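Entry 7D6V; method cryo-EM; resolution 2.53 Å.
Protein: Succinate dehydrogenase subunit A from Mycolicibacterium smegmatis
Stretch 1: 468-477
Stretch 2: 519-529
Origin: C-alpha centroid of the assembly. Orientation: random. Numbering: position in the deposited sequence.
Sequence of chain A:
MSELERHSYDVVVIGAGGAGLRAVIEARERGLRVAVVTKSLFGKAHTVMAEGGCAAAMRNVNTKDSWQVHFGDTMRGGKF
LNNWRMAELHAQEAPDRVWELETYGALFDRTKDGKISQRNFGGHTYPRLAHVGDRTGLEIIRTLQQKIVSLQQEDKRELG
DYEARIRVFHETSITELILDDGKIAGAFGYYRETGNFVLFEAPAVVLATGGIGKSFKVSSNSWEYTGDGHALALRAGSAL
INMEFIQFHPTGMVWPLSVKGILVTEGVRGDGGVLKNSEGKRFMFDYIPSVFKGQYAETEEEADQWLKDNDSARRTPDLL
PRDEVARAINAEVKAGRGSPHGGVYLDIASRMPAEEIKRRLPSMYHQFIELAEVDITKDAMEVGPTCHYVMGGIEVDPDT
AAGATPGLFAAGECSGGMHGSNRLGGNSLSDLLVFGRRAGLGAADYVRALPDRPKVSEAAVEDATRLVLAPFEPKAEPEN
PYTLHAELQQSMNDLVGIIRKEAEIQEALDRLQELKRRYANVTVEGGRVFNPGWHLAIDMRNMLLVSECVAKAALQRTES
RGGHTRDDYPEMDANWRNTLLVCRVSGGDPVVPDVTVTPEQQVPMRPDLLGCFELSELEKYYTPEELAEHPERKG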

ATOM      1  N   VAL A 468     -12.241  32.036  -0.283  1.00 18.89           N
ATOM      2  CA  VAL A 468     -12.583  30.637  -0.526  1.00 18.89           C
ATOM      3  C   VAL A 468     -14.049  30.452  -0.893  1.00 18.89           C
ATOM      4  O   VAL A 468     -14.400  29.425  -1.486  1.00 18.89           O
ATOM      5  CB  VAL A 468     -12.242  29.740   0.676  1.00 18.89           C
ATOM      6  CG1 VAL A 468     -10.763  29.814   0.984  1.00 18.89           C
ATOM      7  CG2 VAL A 468     -13.069  30.119   1.887  1.00 18.89           C
ATOM      8  N   LEU A 469     -14.918  31.407  -0.563  1.00 19.43           N
ATOM      9  CA  LEU A 469     -16.318  31.314  -0.953  1.00 19.43           C
ATOM     10  C   LEU A 469     -16.618  31.976  -2.292  1.00 19.43           C
ATOM     11  O   LEU A 469     -17.732  31.819  -2.802  1.00 19.43           O
ATOM     12  CB  LEU A 469     -17.209  31.934   0.125  1.00 19.43           C
ATOM     13  CG  LEU A 469     -17.462  31.097   1.379  1.00 19.43           C
ATOM     14  CD1 LEU A 469     -18.565  31.716   2.208  1.00 19.43           C
ATOM     15  CD2 LEU A 469     -17.807  29.669   1.012  1.00 19.43           C
ATOM     16  N   ALA A 470     -15.663  32.710  -2.861  1.00 20.88           N
ATOM     17  CA  ALA A 470     -15.904  33.398  -4.128  1.00 20.88           C
ATOM     18  C   ALA A 470     -16.342  32.492  -5.279  1.00 20.88           C
ATOM     19  O   ALA A 470     -17.223  32.914  -6.048  1.00 20.88           O
ATOM     20  CB  ALA A 470     -14.654  34.197  -4.518  1.00 20.88           C
ATOM     21  N   PRO A 471     -15.789  31.289  -5.481  1.00 20.45           N
ATOM     22  CA  PRO A 471     -16.207  30.481  -6.640  1.00 20.45           C
ATOM     23  C   PRO A 471     -17.657  30.017  -6.623  1.00 20.45           C
ATOM     24  O   PRO A 471     -18.066  29.327  -7.561  1.00 20.45           O
ATOM     25  CB  PRO A 471     -15.256  29.273  -6.590  1.00 20.45           C
ATOM     26  CG  PRO A 471     -14.630  29.310  -5.251  1.00 20.45           C
ATOM     27  CD  PRO A 471     -14.565  30.741  -4.877  1.00 20.45           C
ATOM     28  N   PHE A 472     -18.456  30.355  -5.612  1.00 20.79           N
ATOM     29  CA  PHE A 472     -19.851  29.935  -5.576  1.00 20.79           C
ATOM     30  C   PHE A 472     -20.815  30.980  -6.122  1.00 20.79           C
ATOM     31  O   PHE A 472     -22.004  30.681  -6.268  1.00 20.79           O
ATOM     32  CB  PHE A 472     -20.264  29.565  -4.147  1.00 20.79           C
ATOM     33  CG  PHE A 472     -19.840  28.187  -3.731  1.00 20.79           C
ATOM     34  CD1 PHE A 472     -18.963  28.004  -2.677  1.00 20.79           C
ATOM     35  CD2 PHE A 472     -20.322  27.074  -4.391  1.00 20.79           C
ATOM     36  CE1 PHE A 472     -18.576  26.739  -2.293  1.00 20.79           C
ATOM     37  CE2 PHE A 472     -19.935  25.808  -4.011  1.00 20.79           C
ATOM     38  CZ  PHE A 472     -19.062  25.640  -2.961  1.00 20.79           C
ATOM     39  N   GLU A 473     -20.347  32.182  -6.426  1.00 25.61           N
ATOM     40  CA  GLU A 473     -21.220  33.193  -6.999  1.00 25.61           C
ATOM     41  C   GLU A 473     -21.376  32.974  -8.506  1.00 25.61           C
ATOM     42  O   GLU A 473     -20.507  32.375  -9.144  1.00 25.61           O
ATOM     43  CB  GLU A 473     -20.673  34.587  -6.722  1.00 25.61           C
ATOM     44  CG  GLU A 473     -20.045  34.734  -5.350  1.00 25.61           C
ATOM     45  CD  GLU A 473     -21.077  34.774  -4.239  1.00 25.61           C
ATOM     46  OE1 GLU A 473     -22.079  35.506  -4.378  1.00 25.61           O
ATOM     47  OE2 GLU A 473     -20.890  34.068  -3.225  1.00 25.61           O
ATOM     48  N   PRO A 474     -22.487  33.444  -9.092  1.00 27.00           N
ATOM     49  CA  PRO A 474     -22.775  33.107 -10.500  1.00 27.00           C
ATOM     50  C   PRO A 474     -21.651  33.401 -11.483  1.00 27.00           C
ATOM     51  O   PRO A 474     -21.364  32.557 -12.341  1.00 27.00           O
ATOM     52  CB  PRO A 474     -24.018  33.954 -10.790  1.00 27.00           C
ATOM     53  CG  PRO A 474     -24.722  34.009  -9.492  1.00 27.00           C
ATOM     54  CD  PRO A 474     -23.653  34.055  -8.429  1.00 27.00           C
ATOM     55  N   LYS A 475     -21.010  34.569 -11.390  1.00 25.67           N
ATOM     56  CA  LYS A 475     -19.823  34.883 -12.189  1.00 25.67           C
ATOM     57  C   LYS A 475     -20.110  34.728 -13.686  1.00 25.67           C
ATOM     58  O   LYS A 475     -19.638  33.798 -14.342  1.00 25.67           O
ATOM     59  CB  LYS A 475     -18.627  34.022 -11.771  1.00 25.67           C
ATOM     60  CG  LYS A 475     -17.766  34.638 -10.690  1.00 25.67           C
ATOM     61  CD  LYS A 475     -16.899  33.594 -10.022  1.00 25.67           C
ATOM     62  CE  LYS A 475     -16.024  34.211  -8.945  1.00 25.67           C
ATOM     63  NZ  LYS A 475     -14.837  33.366  -8.633  1.00 25.67           N
ATOM     64  N   ALA A 476     -20.951  35.637 -14.189  1.00 27.10           N
ATOM     65  CA  ALA A 476     -21.280  35.692 -15.611  1.00 27.10           C
ATOM     66  C   ALA A 476     -20.042  35.462 -16.471  1.00 27.10           C
ATOM     67  O   ALA A 476     -18.946  35.926 -16.143  1.00 27.10           O
ATOM     68  CB  ALA A 476     -21.912  37.042 -15.957  1.00 27.10           C
ATOM     69  N   GLU A 477     -20.238  34.741 -17.579  1.00 27.88           N
ATOM     70  CA  GLU A 477     -19.191  34.109 -18.379  1.00 27.88           C
ATOM     71  C   GLU A 477     -18.471  33.055 -17.543  1.00 27.88           C
ATOM     72  O   GLU A 477     -17.256  33.154 -17.335  1.00 27.88           O
ATOM     73  CB  GLU A 477     -18.198  35.138 -18.922  1.00 27.88           C
ATOM     74  CG  GLU A 477     -18.804  36.099 -19.926  1.00 27.88           C
ATOM     75  CD  GLU A 477     -19.221  35.411 -21.208  1.00 27.88           C
ATOM     76  OE1 GLU A 477     -18.564  34.421 -21.596  1.00 27.88           O
ATOM     77  OE2 GLU A 477     -20.213  35.854 -21.826  1.00 27.88           O
ATOM     78  N   TYR A 519      -9.448  32.712 -14.795  1.00 20.72           N
ATOM     79  CA  TYR A 519      -9.695  32.140 -13.475  1.00 20.72           C
ATOM     80  C   TYR A 519     -10.609  33.006 -12.617  1.00 20.72           C
ATOM     81  O   TYR A 519     -11.247  32.486 -11.697  1.00 20.72           O
ATOM     82  CB  TYR A 519      -8.372  31.912 -12.745  1.00 20.72           C
ATOM     83  CG  TYR A 519      -8.530  31.295 -11.377  1.00 20.72           C
ATOM     84  CD1 TYR A 519      -8.918  29.974 -11.229  1.00 20.72           C
ATOM     85  CD2 TYR A 519      -8.293  32.037 -10.231  1.00 20.72           C
ATOM     86  CE1 TYR A 519      -9.067  29.410  -9.984  1.00 20.72           C
ATOM     87  CE2 TYR A 519      -8.437  31.480  -8.980  1.00 20.72           C
ATOM     88  CZ  TYR A 519      -8.822  30.165  -8.863  1.00 20.72           C
ATOM     89  OH  TYR A 519      -8.971  29.604  -7.619  1.00 20.72           O
ATOM     90  N   ALA A 520     -10.694  34.307 -12.890  1.00 21.61           N
ATOM     91  CA  ALA A 520     -11.571  35.170 -12.112  1.00 21.61           C
ATOM     92  C   ALA A 520     -13.047  34.864 -12.328  1.00 21.61           C
ATOM     93  O   ALA A 520     -13.880  35.364 -11.566  1.00 21.61           O
ATOM     94  CB  ALA A 520     -11.294  36.635 -12.445  1.00 21.61           C
ATOM     95  N   ASN A 521     -13.388  34.065 -13.336  1.00 22.83           N
ATOM     96  CA  ASN A 521     -14.770  33.737 -13.657  1.00 22.83           C
ATOM     97  C   ASN A 521     -15.136  32.301 -13.311  1.00 22.83           C
ATOM     98  O   ASN A 521     -16.184  31.820 -13.750  1.00 22.83           O
ATOM     99  CB  ASN A 521     -15.040  33.994 -15.138  1.00 22.83           C
ATOM    100  CG  ASN A 521     -14.959  35.456 -15.499  1.00 22.83           C
ATOM    101  OD1 ASN A 521     -15.523  36.307 -14.814  1.00 22.83           O
ATOM    102  ND2 ASN A 521     -14.254  35.760 -16.579  1.00 22.83           N
ATOM    103  N   VAL A 522     -14.309  31.606 -12.535  1.00 21.98           N
ATOM    104  CA  VAL A 522     -14.552  30.194 -12.263  1.00 21.98           C
ATOM    105  C   VAL A 522     -15.784  30.052 -11.378  1.00 21.98           C
ATOM    106  O   VAL A 522     -15.880  30.662 -10.307  1.00 21.98           O
ATOM    107  CB  VAL A 522     -13.313  29.530 -11.643  1.00 21.98           C
ATOM    108  CG1 VAL A 522     -12.935  30.174 -10.318  1.00 21.98           C
ATOM    109  CG2 VAL A 522     -13.552  28.047 -11.457  1.00 21.98           C
ATOM    110  N   THR A 523     -16.748  29.263 -11.838  1.00 22.58           N
ATOM    111  CA  THR A 523     -17.994  29.035 -11.122  1.00 22.58           C
ATOM    112  C   THR A 523     -18.075  27.572 -10.717  1.00 22.58           C
ATOM    113  O   THR A 523     -17.785  26.684 -11.524  1.00 22.58           O
ATOM    114  CB  THR A 523     -19.202  29.416 -11.980  1.00 22.58           C
ATOM    115  OG1 THR A 523     -19.029  30.739 -12.497  1.00 22.58           O
ATOM    116  CG2 THR A 523     -20.474  29.369 -11.153  1.00 22.58           C
ATOM    117  N   VAL A 524     -18.467  27.325  -9.473  1.00 20.89           N
ATOM    118  CA  VAL A 524     -18.578  25.981  -8.925  1.00 20.89           C
ATOM    119  C   VAL A 524     -20.051  25.690  -8.681  1.00 20.89           C
ATOM    120  O   VAL A 524     -20.761  26.504  -8.079  1.00 20.89           O
ATOM    121  CB  VAL A 524     -17.759  25.831  -7.632  1.00 20.89           C
ATOM    122  CG1 VAL A 524     -18.132  24.562  -6.905  1.00 20.89           C
ATOM    123  CG2 VAL A 524     -16.278  25.841  -7.948  1.00 20.89           C
ATOM    124  N   GLU A 525     -20.509  24.536  -9.157  1.00 23.12           N
ATOM    125  CA  GLU A 525     -21.892  24.113  -9.001  1.00 23.12           C
ATOM    126  C   GLU A 525     -21.997  23.136  -7.837  1.00 23.12           C
ATOM    127  O   GLU A 525     -21.189  22.210  -7.725  1.00 23.12           O
ATOM    128  CB  GLU A 525     -22.413  23.462 -10.284  1.00 23.12           C
ATOM    129  CG  GLU A 525     -21.796  24.007 -11.562  1.00 23.12           C
ATOM    130  CD  GLU A 525     -22.157  25.458 -11.815  1.00 23.12           C
ATOM    131  OE1 GLU A 525     -23.254  25.882 -11.393  1.00 23.12           O
ATOM    132  OE2 GLU A 525     -21.346  26.174 -12.438  1.00 23.12           O
ATOM    133  N   GLY A 526     -22.986  23.347  -6.976  1.00 20.92           N
ATOM    134  CA  GLY A 526     -23.203  22.458  -5.853  1.00 20.92           C
ATOM    135  C   GLY A 526     -23.075  23.146  -4.511  1.00 20.92           C
ATOM    136  O   GLY A 526     -23.212  24.368  -4.417  1.00 20.92           O
ATOM    137  N   GLY A 527     -22.814  22.372  -3.463  1.00 18.90           N
ATOM    138  CA  GLY A 527     -22.673  22.934  -2.136  1.00 18.90           C
ATOM    139  C   GLY A 527     -21.269  22.807  -1.587  1.00 18.90           C
ATOM    140  O   GLY A 527     -20.300  22.756  -2.348  1.00 18.90           O
ATOM    141  N   ARG A 528     -21.146  22.751  -0.265  1.00 17.60           N
ATOM    142  CA  ARG A 528     -19.849  22.688   0.391  1.00 17.60           C
ATOM    143  C   ARG A 528     -19.533  21.316   0.965  1.00 17.60           C
ATOM    144  O   ARG A 528     -18.466  21.142   1.558  1.00 17.60           O
ATOM    145  CB  ARG A 528     -19.769  23.746   1.498  1.00 17.60           C
ATOM    146  CG  ARG A 528     -19.354  25.114   1.002  1.00 17.60           C
ATOM    147  CD  ARG A 528     -19.807  26.208   1.941  1.00 17.60           C
ATOM    148  NE  ARG A 528     -19.052  26.205   3.188  1.00 17.60           N
ATOM    149  CZ  ARG A 528     -19.138  27.153   4.114  1.00 17.60           C
ATOM    150  NH1 ARG A 528     -18.420  27.069   5.222  1.00 17.60           N
ATOM    151  NH2 ARG A 528     -19.944  28.186   3.928  1.00 17.60           N
ATOM    152  N   VAL A 529     -20.416  20.336   0.797  1.00 17.30           N
ATOM    153  CA  VAL A 529     -20.228  19.022   1.398  1.00 17.30           C
ATOM    154  C   VAL A 529     -19.369  18.198   0.442  1.00 17.30           C
ATOM    155  O   VAL A 529     -19.858  17.647  -0.544  1.00 17.30           O
ATOM    156  CB  VAL A 529     -21.563  18.344   1.704  1.00 17.30           C
ATOM    157  CG1 VAL A 529     -21.342  16.922   2.199  1.00 17.30           C
ATOM    158  CG2 VAL A 529     -22.332  19.153   2.725  1.00 17.30           C
TER

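What holds the two backbones at a fixed spacing? At Pro471, where a short 3-10 turn follows the helix, the carbonyl points across to the second stretch. Pro471 O accepts a hydrogen bond from Val524 N at 2.8 Å, and the same oxygen lies 3.6 Å from Thr523 CA in a CA-H...O contact. One carbonyl thus grips two successive residues of an extended strand-like run, although that run forms no regular strand.

Which bumps fill the hollow beside this bond? Val524 points toward the first stretch and lodges against both Pro471 and Phe472: its CG2 lies 3.8 Å from Pro471 CB, while its CG1 lies 3.6 Å from Phe472 CE2. The two methyls therefore meet a pyrrolidine ring and an aromatic ring respectively.

How does Phe472 reach the contact when its CA-to-CB bond points away? With chi1 at -81° (m), the ring swings back and its far end comes near the bend at Gly526 and Gly527. Phe472 CZ is 3.2 Å from Gly527 O, and Phe472 CE1 is 3.8 Å from Arg528 CG. The ring meets these neighbours obliquely. Beyond it, Leu469 CD2 sits over one face of the Arg528 guanidinium, 3.9 Å from Arg528 NH2.

What closes the other end? Thr523 OG1 donates a hydrogen bond to Pro474 O at 3.0 Å, tying the side chain to the loop. Lys475 points toward the second stretch and reaches across the backbone there, so that its aliphatic part packs closely: Lys475 CD is 3.1 Å from Val522 O. Its amine adds a weak hydrogen bond, Lys475 NZ to Val522 O at 3.3 Å. Farther out, Asn521 CB approaches Glu477 O to 3.2 Å, a snug fit against the backbone.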